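Copper homeostasis protein CutC (Streptococcus agalactiae, PDB 2BDQ) probably binds copper ions and is thought to take part in copper homeostasis in the cytoplasm. Local coordinates at residues T36-G41 / V57-R62; I77-I82 / E110-A115; L93-L98 / L119-H124; N102-E107 / D140-L145. One frame throughout, in Å; residues are numbered along the deposited sequence.

Interaction 1: residues T36-G41 / V57-R62; sequences TTPSYG and VAVMIR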
# COMPACT_ATOMS: atom_id res chain seq x y z
N THR A 36 -4.99 3.14 -0.75
CA THR A 36 -4.99 2.19 -1.86
C THR A 36 -5.35 0.82 -1.33
O THR A 36 -5.56 0.63 -0.13
CB THR A 36 -3.60 2.09 -2.54
OG1 THR A 36 -2.64 1.62 -1.60
CG2 THR A 36 -3.16 3.43 -3.10
N THR A 37 -5.43 -0.15 -2.23
CA THR A 37 -5.76 -1.50 -1.85
C THR A 37 -4.60 -2.07 -1.04
O THR A 37 -3.45 -2.03 -1.48
CB THR A 37 -5.95 -2.38 -3.08
OG1 THR A 37 -6.96 -1.81 -3.92
CG2 THR A 37 -6.37 -3.79 -2.67
N PRO A 38 -4.89 -2.59 0.17
CA PRO A 38 -3.88 -3.17 1.05
C PRO A 38 -3.42 -4.54 0.53
O PRO A 38 -4.04 -5.11 -0.36
CB PRO A 38 -4.60 -3.27 2.40
CG PRO A 38 -6.03 -3.50 1.99
CD PRO A 38 -6.21 -2.55 0.82
N SER A 39 -2.32 -5.05 1.08
CA SER A 39 -1.80 -6.35 0.65
C SER A 39 -2.78 -7.47 0.97
O SER A 39 -3.71 -7.30 1.78
CB SER A 39 -0.46 -6.63 1.33
OG SER A 39 -0.64 -6.97 2.70
N TYR A 40 -2.59 -8.62 0.34
CA TYR A 40 -3.46 -9.77 0.56
C TYR A 40 -3.41 -10.19 2.03
O TYR A 40 -4.44 -10.45 2.64
CB TYR A 40 -3.02 -10.95 -0.32
CG TYR A 40 -3.92 -12.16 -0.27
CD1 TYR A 40 -4.95 -12.33 -1.19
CD2 TYR A 40 -3.72 -13.16 0.68
CE1 TYR A 40 -5.74 -13.49 -1.19
CE2 TYR A 40 -4.50 -14.32 0.69
CZ TYR A 40 -5.50 -14.48 -0.25
OH TYR A 40 -6.25 -15.62 -0.25
N GLY A 41 -2.21 -10.26 2.58
CA GLY A 41 -2.06 -10.64 3.97
C GLY A 41 -2.81 -9.73 4.92
O GLY A 41 -3.42 -10.19 5.88
N VAL A 57 -15.82 -4.73 7.80
CA VAL A 57 -14.65 -4.26 7.06
C VAL A 57 -14.94 -3.90 5.62
O VAL A 57 -15.38 -4.74 4.84
CB VAL A 57 -13.57 -5.35 7.04
CG1 VAL A 57 -12.30 -4.81 6.39
CG2 VAL A 57 -13.31 -5.85 8.44
N ALA A 58 -14.69 -2.65 5.25
CA ALA A 58 -14.89 -2.19 3.88
C ALA A 58 -13.50 -2.07 3.26
O ALA A 58 -12.69 -1.26 3.71
CB ALA A 58 -15.60 -0.83 3.86
N VAL A 59 -13.21 -2.88 2.25
CA VAL A 59 -11.89 -2.86 1.62
C VAL A 59 -11.75 -1.89 0.46
O VAL A 59 -12.56 -1.87 -0.47
CB VAL A 59 -11.49 -4.28 1.14
CG1 VAL A 59 -10.13 -4.25 0.45
CG2 VAL A 59 -11.46 -5.23 2.33
N MSE A 60 -10.69 -1.08 0.51
CA MSE A 60 -10.40 -0.11 -0.53
C MSE A 60 -9.92 -0.78 -1.81
O MSE A 60 -9.01 -1.61 -1.79
CB MSE A 60 -9.34 0.89 -0.06
CG MSE A 60 -9.86 2.31 0.14
SE MSE A 60 -10.23 3.16 -1.56
CE MSE A 60 -9.60 4.94 -1.15
N ILE A 61 -10.54 -0.41 -2.92
CA ILE A 61 -10.16 -0.94 -4.22
C ILE A 61 -9.70 0.26 -5.05
O ILE A 61 -10.51 0.94 -5.69
CB ILE A 61 -11.36 -1.61 -4.95
CG1 ILE A 61 -11.96 -2.72 -4.07
CG2 ILE A 61 -10.89 -2.16 -6.30
CD1 ILE A 61 -11.03 -3.90 -3.83
N ARG A 62 -8.40 0.52 -5.02
CA ARG A 62 -7.78 1.62 -5.76
C ARG A 62 -6.36 1.17 -6.06
O ARG A 62 -5.55 1.00 -5.16
CB ARG A 62 -7.80 2.88 -4.90
CG ARG A 62 -7.38 4.15 -5.61
CD ARG A 62 -7.56 5.32 -4.67
NE ARG A 62 -7.14 6.60 -5.24
CZ ARG A 62 -6.72 7.62 -4.52
NH1 ARG A 62 -6.65 7.52 -3.19
NH2 ARG A 62 -6.34 8.75 -5.11
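In the TIM barrel of CutC, this contact sits inside a beta-alpha-beta unit: the loop that leads into helix 40-52 is laced to the C-terminal end of the neighbouring parallel strand 56-60. Thr37 does the lacing with both its backbone and its side chain. Its N-H reaches Arg62 O in the carbonyl plane, on a lone pair, at 3.1 Å between Thr37 N and Arg62 O. With chi1 at -56°, OG1 stands anti to the carbonyl carbon and beside its own backbone N, which points it at the strand end. There it accepts the N-H of Arg62 (Arg62 N to Thr37 OG1 3.0 Å). The hydroxyl thus sits between that N-H and Met60 O, 3.0 Å from Thr37 OG1, and both the N-H and the O of buried Arg62 find their partner in Thr37. Pro38 follows, laying its CD near Val59 CG1 at 4.3 Å, while Ser39 caps the helix that starts at Tyr40. The guanidinium of Arg62, at the tip of an extended chain, is held elsewhere, by Gly66 O and Gly35 O. The loop also borders the dimer interface: Thr36 OG1 is hydrogen-bonded to Asp29 of the second subunit, and Ser39 OG to Asp81 of that subunit. Thr36 points away overall, yet its CB touches Arg62 O at 3.4 Å.

Interaction 2: residues I77-I82 / E110-A115; sequences IMEEDI and EQLLPA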
# COMPACT_ATOMS: atom_id res chain seq x y z
N ILE A 77 -6.28 -4.78 -12.59
CA ILE A 77 -5.75 -4.89 -11.24
C ILE A 77 -6.91 -4.85 -10.24
O ILE A 77 -7.01 -5.70 -9.34
CB ILE A 77 -4.78 -3.72 -10.95
CG1 ILE A 77 -3.47 -3.95 -11.72
CG2 ILE A 77 -4.51 -3.62 -9.46
CD1 ILE A 77 -2.55 -2.76 -11.75
N MSE A 78 -7.80 -3.88 -10.42
CA MSE A 78 -8.96 -3.73 -9.55
C MSE A 78 -9.88 -4.94 -9.57
O MSE A 78 -10.40 -5.34 -8.53
CB MSE A 78 -9.74 -2.46 -9.92
CG MSE A 78 -8.93 -1.19 -9.69
SE MSE A 78 -9.73 0.42 -10.40
CE MSE A 78 -11.22 0.59 -9.21
N GLU A 79 -10.09 -5.54 -10.74
CA GLU A 79 -10.95 -6.72 -10.82
C GLU A 79 -10.30 -7.84 -10.02
O GLU A 79 -10.98 -8.56 -9.30
CB GLU A 79 -11.14 -7.16 -12.27
CG GLU A 79 -11.94 -8.46 -12.42
CD GLU A 79 -12.07 -8.92 -13.87
OE1 GLU A 79 -11.04 -9.14 -14.54
OE2 GLU A 79 -13.22 -9.06 -14.35
N GLU A 80 -8.99 -7.98 -10.14
CA GLU A 80 -8.26 -9.02 -9.42
C GLU A 80 -8.33 -8.78 -7.91
O GLU A 80 -8.59 -9.70 -7.14
CB GLU A 80 -6.79 -9.05 -9.86
CG GLU A 80 -5.98 -10.21 -9.30
CD GLU A 80 -6.54 -11.57 -9.68
OE1 GLU A 80 -6.95 -11.74 -10.85
OE2 GLU A 80 -6.55 -12.48 -8.81
N ASP A 81 -8.11 -7.54 -7.50
CA ASP A 81 -8.16 -7.24 -6.07
C ASP A 81 -9.56 -7.42 -5.49
O ASP A 81 -9.70 -7.74 -4.31
CB ASP A 81 -7.61 -5.83 -5.79
CG ASP A 81 -6.09 -5.80 -5.80
OD1 ASP A 81 -5.49 -6.74 -5.21
OD2 ASP A 81 -5.49 -4.86 -6.36
N ILE A 82 -10.58 -7.25 -6.33
CA ILE A 82 -11.95 -7.44 -5.88
C ILE A 82 -12.22 -8.91 -5.64
O ILE A 82 -12.84 -9.27 -4.65
CB ILE A 82 -12.95 -6.89 -6.91
CG1 ILE A 82 -12.96 -5.36 -6.82
CG2 ILE A 82 -14.35 -7.46 -6.68
CD1 ILE A 82 -13.74 -4.68 -7.91
N GLU A 110 -19.40 -1.13 -14.59
CA GLU A 110 -20.18 -2.32 -14.95
C GLU A 110 -19.25 -3.48 -15.27
O GLU A 110 -19.59 -4.63 -15.01
CB GLU A 110 -21.10 -2.03 -16.15
CG GLU A 110 -22.16 -0.98 -15.85
CD GLU A 110 -23.24 -0.87 -16.93
OE1 GLU A 110 -22.89 -0.75 -18.13
OE2 GLU A 110 -24.43 -0.90 -16.58
N GLN A 111 -18.07 -3.19 -15.82
CA GLN A 111 -17.10 -4.24 -16.16
C GLN A 111 -16.66 -4.98 -14.89
O GLN A 111 -16.31 -6.16 -14.94
CB GLN A 111 -15.86 -3.64 -16.84
CG GLN A 111 -15.99 -3.34 -18.33
CD GLN A 111 -14.69 -2.80 -18.94
OE1 GLN A 111 -14.39 -1.61 -18.85
NE2 GLN A 111 -13.90 -3.69 -19.54
N LEU A 112 -16.67 -4.28 -13.76
CA LEU A 112 -16.25 -4.88 -12.50
C LEU A 112 -17.39 -5.44 -11.65
O LEU A 112 -17.16 -6.21 -10.71
CB LEU A 112 -15.46 -3.86 -11.68
CG LEU A 112 -14.21 -3.24 -12.32
CD1 LEU A 112 -13.79 -2.01 -11.53
CD2 LEU A 112 -13.10 -4.27 -12.36
N LEU A 113 -18.63 -5.07 -11.96
CA LEU A 113 -19.75 -5.55 -11.17
C LEU A 113 -19.83 -7.06 -10.96
O LEU A 113 -20.04 -7.54 -9.85
CB LEU A 113 -21.07 -5.06 -11.76
CG LEU A 113 -21.34 -3.57 -11.54
CD1 LEU A 113 -22.70 -3.22 -12.14
CD2 LEU A 113 -21.32 -3.26 -10.04
N PRO A 114 -19.65 -7.84 -12.04
CA PRO A 114 -19.72 -9.30 -11.90
C PRO A 114 -18.74 -9.85 -10.86
O PRO A 114 -19.09 -10.72 -10.06
CB PRO A 114 -19.43 -9.81 -13.31
CG PRO A 114 -19.95 -8.68 -14.19
CD PRO A 114 -19.45 -7.46 -13.45
N ALA A 115 -17.51 -9.35 -10.87
CA ALA A 115 -16.51 -9.81 -9.91
C ALA A 115 -16.92 -9.49 -8.47
O ALA A 115 -16.57 -10.23 -7.55
CB ALA A 115 -15.16 -9.17 -10.21
O HOH W 1 -15.79 -8.33 -13.33
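Met78, a selenomethionine, opens the contact from helix 72-87: its terminal CE comes to 4.3 Å from Leu112 CD1, and its side chain also touches Ile61 and Tyr70 in loops. One residue on, Glu79 makes two kinds of contact. Its aliphatic part packs: Glu79 CB lies 3.5 Å from Leu112 CD2, and CG rests against the methyl of Ala115. Because CG is anti to the backbone N (chi1 175°) and the chain stays extended beyond it, the carboxylate is carried past these carbons to a water wedged between the helices. That water donates to Glu79 OE2 and to Gln111 O, and accepts the N-H of Ala115, with Ala115 N 3.2 Å from the water oxygen. The N-H of Ala115 has no bond to the preceding turn, where the helix is kinked at Pro114, so the water gives it a partner at the break. The other carboxylate oxygen, OE1, forms a salt bridge with Arg76 of its own helix. The two helices are successive members of the outer layer of the TIM barrel; segments 77-82 and 110-115 run at 20° to each other, with axes 9.4 Å apart at closest approach. Asp81 instead binds Gly41 N of the second subunit. Ile82, a turn after Met78, points toward helix 106-116. Its CD1 lies 4.2 Å from Leu112 CB, and Ile82 CG2, anti to the backbone N, packs on the carbonyl and the methyl of Ala115, 4.0 Å from Ala115 CB.

Interaction 3: residues L93-L98 / L119-H124; sequences LVLGIL and LPLVFH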
# COMPACT_ATOMS: atom_id res chain seq x y z
N LEU A 93 -16.87 -3.19 -0.48
CA LEU A 93 -15.81 -2.77 -1.38
C LEU A 93 -15.95 -1.26 -1.62
O LEU A 93 -17.05 -0.77 -1.84
CB LEU A 93 -15.91 -3.54 -2.70
CG LEU A 93 -16.02 -5.06 -2.55
CD1 LEU A 93 -16.22 -5.69 -3.92
CD2 LEU A 93 -14.76 -5.62 -1.88
N VAL A 94 -14.83 -0.55 -1.57
CA VAL A 94 -14.81 0.90 -1.76
C VAL A 94 -14.03 1.23 -3.03
O VAL A 94 -12.83 0.94 -3.13
CB VAL A 94 -14.12 1.59 -0.56
CG1 VAL A 94 -14.32 3.09 -0.63
CG2 VAL A 94 -14.65 1.02 0.75
N LEU A 95 -14.70 1.83 -4.01
CA LEU A 95 -14.04 2.17 -5.26
C LEU A 95 -14.62 3.45 -5.87
O LEU A 95 -15.61 3.99 -5.38
CB LEU A 95 -14.18 1.03 -6.26
CG LEU A 95 -15.57 0.73 -6.84
CD1 LEU A 95 -15.43 -0.11 -8.10
CD2 LEU A 95 -16.41 0.02 -5.81
N GLY A 96 -14.00 3.92 -6.94
CA GLY A 96 -14.50 5.12 -7.59
C GLY A 96 -13.80 5.32 -8.91
O GLY A 96 -12.58 5.44 -8.96
N ILE A 97 -14.58 5.34 -9.99
CA ILE A 97 -14.01 5.52 -11.32
C ILE A 97 -14.70 6.68 -12.03
O ILE A 97 -15.92 6.76 -12.08
CB ILE A 97 -14.21 4.25 -12.17
CG1 ILE A 97 -13.92 3.00 -11.34
CG2 ILE A 97 -13.28 4.29 -13.38
CD1 ILE A 97 -14.26 1.70 -12.07
N LEU A 98 -13.89 7.59 -12.58
CA LEU A 98 -14.42 8.75 -13.29
C LEU A 98 -13.85 8.86 -14.68
O LEU A 98 -12.76 8.37 -14.94
CB LEU A 98 -14.09 10.04 -12.54
CG LEU A 98 -14.57 10.22 -11.10
CD1 LEU A 98 -14.07 11.57 -10.61
CD2 LEU A 98 -16.08 10.13 -11.01
N LEU A 119 -21.45 -8.19 -3.31
CA LEU A 119 -21.08 -7.54 -2.06
C LEU A 119 -21.48 -6.07 -2.08
O LEU A 119 -21.60 -5.47 -3.15
CB LEU A 119 -19.57 -7.66 -1.80
CG LEU A 119 -18.92 -9.04 -1.66
CD1 LEU A 119 -17.56 -8.85 -1.02
CD2 LEU A 119 -19.77 -9.98 -0.80
N PRO A 120 -21.73 -5.49 -0.89
CA PRO A 120 -22.12 -4.08 -0.77
C PRO A 120 -21.04 -3.21 -1.40
O PRO A 120 -19.85 -3.45 -1.20
CB PRO A 120 -22.21 -3.87 0.73
CG PRO A 120 -22.65 -5.21 1.23
CD PRO A 120 -21.79 -6.16 0.42
N LEU A 121 -21.46 -2.19 -2.15
CA LEU A 121 -20.52 -1.30 -2.82
C LEU A 121 -20.62 0.15 -2.38
O LEU A 121 -21.72 0.68 -2.20
CB LEU A 121 -20.72 -1.37 -4.33
CG LEU A 121 -20.46 -2.71 -5.01
CD1 LEU A 121 -20.91 -2.63 -6.47
CD2 LEU A 121 -18.98 -3.05 -4.93
N VAL A 122 -19.47 0.78 -2.19
CA VAL A 122 -19.43 2.18 -1.80
C VAL A 122 -18.52 2.97 -2.75
O VAL A 122 -17.44 2.50 -3.12
CB VAL A 122 -18.97 2.35 -0.31
CG1 VAL A 122 -17.97 1.30 0.06
CG2 VAL A 122 -18.41 3.75 -0.09
N PHE A 123 -19.01 4.14 -3.16
CA PHE A 123 -18.29 5.06 -4.05
C PHE A 123 -17.61 6.07 -3.12
O PHE A 123 -18.27 6.68 -2.27
CB PHE A 123 -19.31 5.75 -4.99
CG PHE A 123 -18.70 6.32 -6.25
CD1 PHE A 123 -18.10 7.57 -6.25
CD2 PHE A 123 -18.69 5.58 -7.42
CE1 PHE A 123 -17.48 8.07 -7.41
CE2 PHE A 123 -18.09 6.08 -8.58
CZ PHE A 123 -17.48 7.32 -8.57
N HIS A 124 -16.30 6.23 -3.25
CA HIS A 124 -15.58 7.13 -2.36
C HIS A 124 -15.48 8.61 -2.74
O HIS A 124 -16.19 9.09 -3.62
CB HIS A 124 -14.18 6.57 -2.09
CG HIS A 124 -13.39 6.27 -3.33
ND1 HIS A 124 -13.23 7.18 -4.35
CD2 HIS A 124 -12.70 5.17 -3.70
CE1 HIS A 124 -12.46 6.66 -5.28
NE2 HIS A 124 -12.12 5.44 -4.91
O HOH W 2 -10.96 3.58 -6.86
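His124 carries its CG between the backbone N and the carbonyl carbon (chi1 54°), which lays the imidazole back over the neighbouring strand, while Phe123 has CG anti to its N (chi1 -159°) and sends its ring along the opposite face of the sheet. Phe123 ends strand 121-123 and His124 follows it; the strand runs parallel to strand 92-95 in the TIM barrel, and helix 106-116 makes the beta-alpha-beta crossover between them. Leu93 N to Pro120 O, Val122 N to Leu93 O and Leu95 N to Val122 O are bonds lying nearly along the C=O axes, the middle one 2.9 Å long. The last, His124 N to Leu95 O, is longer at 3.2 Å and comes from above the carbonyl plane. Val94 and Val122 lie side by side and are tight: Val94 CG2 is 3.4 Å from Val122 CG1, a branch in the crowded position with chi1 turned to 34°. On the other face Leu121 CD2 fills against Leu93 CB at 3.8 Å and touches Leu95 CD2.

Beyond the strands, the CA of Gly96 sits over the Phe123 ring in a CH-pi contact, 4.0 Å from the ring centroid, and Leu98 CD2 meets the ring edge at CZ. Leu95 C lies over one face of the imidazole of His124, 3.2 Å above its plane, and Ala126 N bonds to its ND1. At the ring's other nitrogen, a water in the ring plane lies 2.9 Å from His124 NE2 and donates to Gly96 O.

Interaction 4: residues N102-E107 / D140-L145; sequences NHIDTE and DQLVAL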
# COMPACT_ATOMS: atom_id res chain seq x y z
N ASN A 102 -14.70 14.14 -15.62
CA ASN A 102 -15.14 14.11 -14.23
C ASN A 102 -16.55 13.61 -13.97
O ASN A 102 -17.23 14.09 -13.06
CB ASN A 102 -14.98 15.49 -13.61
CG ASN A 102 -13.55 15.95 -13.61
OD1 ASN A 102 -13.27 17.15 -13.73
ND2 ASN A 102 -12.63 15.02 -13.46
N HIS A 103 -16.99 12.66 -14.78
CA HIS A 103 -18.31 12.08 -14.61
C HIS A 103 -18.13 10.62 -14.25
O HIS A 103 -17.05 10.05 -14.46
CB HIS A 103 -19.12 12.22 -15.90
CG HIS A 103 -19.65 13.60 -16.12
ND1 HIS A 103 -19.79 14.16 -17.37
CD2 HIS A 103 -20.05 14.55 -15.24
CE1 HIS A 103 -20.25 15.39 -17.26
NE2 HIS A 103 -20.42 15.65 -15.97
N ILE A 104 -19.17 10.01 -13.70
CA ILE A 104 -19.08 8.62 -13.33
C ILE A 104 -18.89 7.74 -14.56
O ILE A 104 -19.69 7.79 -15.49
CB ILE A 104 -20.33 8.16 -12.57
CG1 ILE A 104 -20.41 8.88 -11.23
CG2 ILE A 104 -20.30 6.65 -12.37
CD1 ILE A 104 -21.56 8.47 -10.38
N ASP A 105 -17.83 6.94 -14.56
CA ASP A 105 -17.56 6.06 -15.68
C ASP A 105 -18.38 4.78 -15.48
O ASP A 105 -17.88 3.78 -14.96
CB ASP A 105 -16.07 5.72 -15.75
CG ASP A 105 -15.70 4.98 -17.03
OD1 ASP A 105 -16.59 4.33 -17.61
OD2 ASP A 105 -14.52 5.03 -17.44
N THR A 106 -19.64 4.83 -15.90
CA THR A 106 -20.56 3.71 -15.77
C THR A 106 -20.09 2.44 -16.47
O THR A 106 -20.19 1.35 -15.91
CB THR A 106 -21.97 4.06 -16.33
OG1 THR A 106 -22.48 5.21 -15.65
CG2 THR A 106 -22.93 2.90 -16.14
N GLU A 107 -19.57 2.57 -17.68
CA GLU A 107 -19.11 1.40 -18.42
C GLU A 107 -17.98 0.67 -17.69
O GLU A 107 -17.97 -0.56 -17.62
CB GLU A 107 -18.67 1.79 -19.83
CG GLU A 107 -17.90 3.10 -19.92
CD GLU A 107 -18.81 4.31 -20.11
OE1 GLU A 107 -19.48 4.38 -21.16
OE2 GLU A 107 -18.85 5.18 -19.21
N ASP A 140 -28.29 9.06 -8.88
CA ASP A 140 -29.25 8.20 -9.58
C ASP A 140 -28.49 7.09 -10.29
O ASP A 140 -28.93 5.94 -10.28
CB ASP A 140 -30.05 9.01 -10.61
CG ASP A 140 -31.06 9.95 -9.97
OD1 ASP A 140 -31.39 10.97 -10.59
OD2 ASP A 140 -31.52 9.65 -8.85
N GLN A 141 -27.36 7.43 -10.89
CA GLN A 141 -26.55 6.44 -11.60
C GLN A 141 -25.98 5.43 -10.62
O GLN A 141 -25.92 4.24 -10.93
CB GLN A 141 -25.41 7.11 -12.35
CG GLN A 141 -25.83 7.91 -13.57
CD GLN A 141 -24.68 8.69 -14.16
OE1 GLN A 141 -24.77 9.21 -15.26
NE2 GLN A 141 -23.58 8.78 -13.41
N LEU A 142 -25.54 5.90 -9.46
CA LEU A 142 -24.99 4.99 -8.46
C LEU A 142 -26.07 4.05 -7.94
O LEU A 142 -25.81 2.89 -7.64
CB LEU A 142 -24.35 5.76 -7.30
CG LEU A 142 -23.07 6.51 -7.66
CD1 LEU A 142 -22.57 7.25 -6.43
CD2 LEU A 142 -22.02 5.53 -8.17
N VAL A 143 -27.29 4.57 -7.82
CA VAL A 143 -28.42 3.77 -7.35
C VAL A 143 -28.70 2.69 -8.41
O VAL A 143 -28.94 1.53 -8.08
CB VAL A 143 -29.69 4.63 -7.16
CG1 VAL A 143 -30.90 3.73 -6.89
CG2 VAL A 143 -29.49 5.60 -6.00
N ALA A 144 -28.65 3.09 -9.68
CA ALA A 144 -28.90 2.17 -10.78
C ALA A 144 -27.82 1.10 -10.87
O ALA A 144 -28.08 -0.03 -11.27
CB ALA A 144 -29.00 2.93 -12.09
N LEU A 145 -26.60 1.46 -10.49
CA LEU A 145 -25.48 0.54 -10.51
C LEU A 145 -25.49 -0.39 -9.30
O LEU A 145 -24.62 -1.25 -9.17
CB LEU A 145 -24.17 1.32 -10.55
CG LEU A 145 -23.92 2.06 -11.86
CD1 LEU A 145 -22.72 2.97 -11.72
CD2 LEU A 145 -23.69 1.04 -12.97
O HOH W 3 -21.85 10.90 -13.67
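Ile104 lies alongside the amide end of Gln141, the two side chains sliding past each other in opposite directions, with Gln141 NE2 3.4 Å from Ile104 CB. The contact belongs to the outer layer of the TIM barrel, where the loop entering helix 106-116 meets the C-terminal part of the next helix, 135-144. Gln141 gets there by a chain extended beyond CG, which starts anti to the carbonyl carbon (chi1 -72°) and carries the amide to Ile104. Gln141 NE2 is also a donor to a water, whose oxygen is 2.7 Å away, and the same water accepts the N-H of Ile104. A single water thus links the loop backbone to the amide and probably helps position it. Deeper in, the side chains of Ile104 and Leu142 cross obliquely, Ile104 CD1 touching CG and CD2 of Leu142 alike, 3.7 Å from CG. This end of the contact is buried, whereas Gln141 lies nearer the surface.

Helix 106-116 begins with Asp105 as N-cap; its OD1 takes the N-H of Ala108, and its backbone, at the centre of an inverse gamma turn, turns the chain into the helix. Thr106, in the first turn, has CG2 anti to its backbone N, so the methyl meets Leu145, the residue just past helix 135-144: Thr106 CG2 is 3.8 Å from Leu145 CD2.

From the N terminus, interaction 1 closes first, bringing the loop before helix 40-52 back to the end of strand 56-60, and it is complete before any of the others opens. The remaining three interlock: interaction 2 opens at helix 72-87, interaction 3 at strand 92-95 and interaction 4 at 102-107, and they close in the same order at 110-115, 119-124 and 140-145, so each pair crosses and none nests. Interaction 1 joins interaction 3 through neighbouring strands, where Val59 and Ile61 meet Val94, and interaction 2 where Ile61 packs on Met78 and Ile82. Interactions 2 and 4 share helix 106-116, and Phe123 against Leu142 ties interaction 3 to interaction 4.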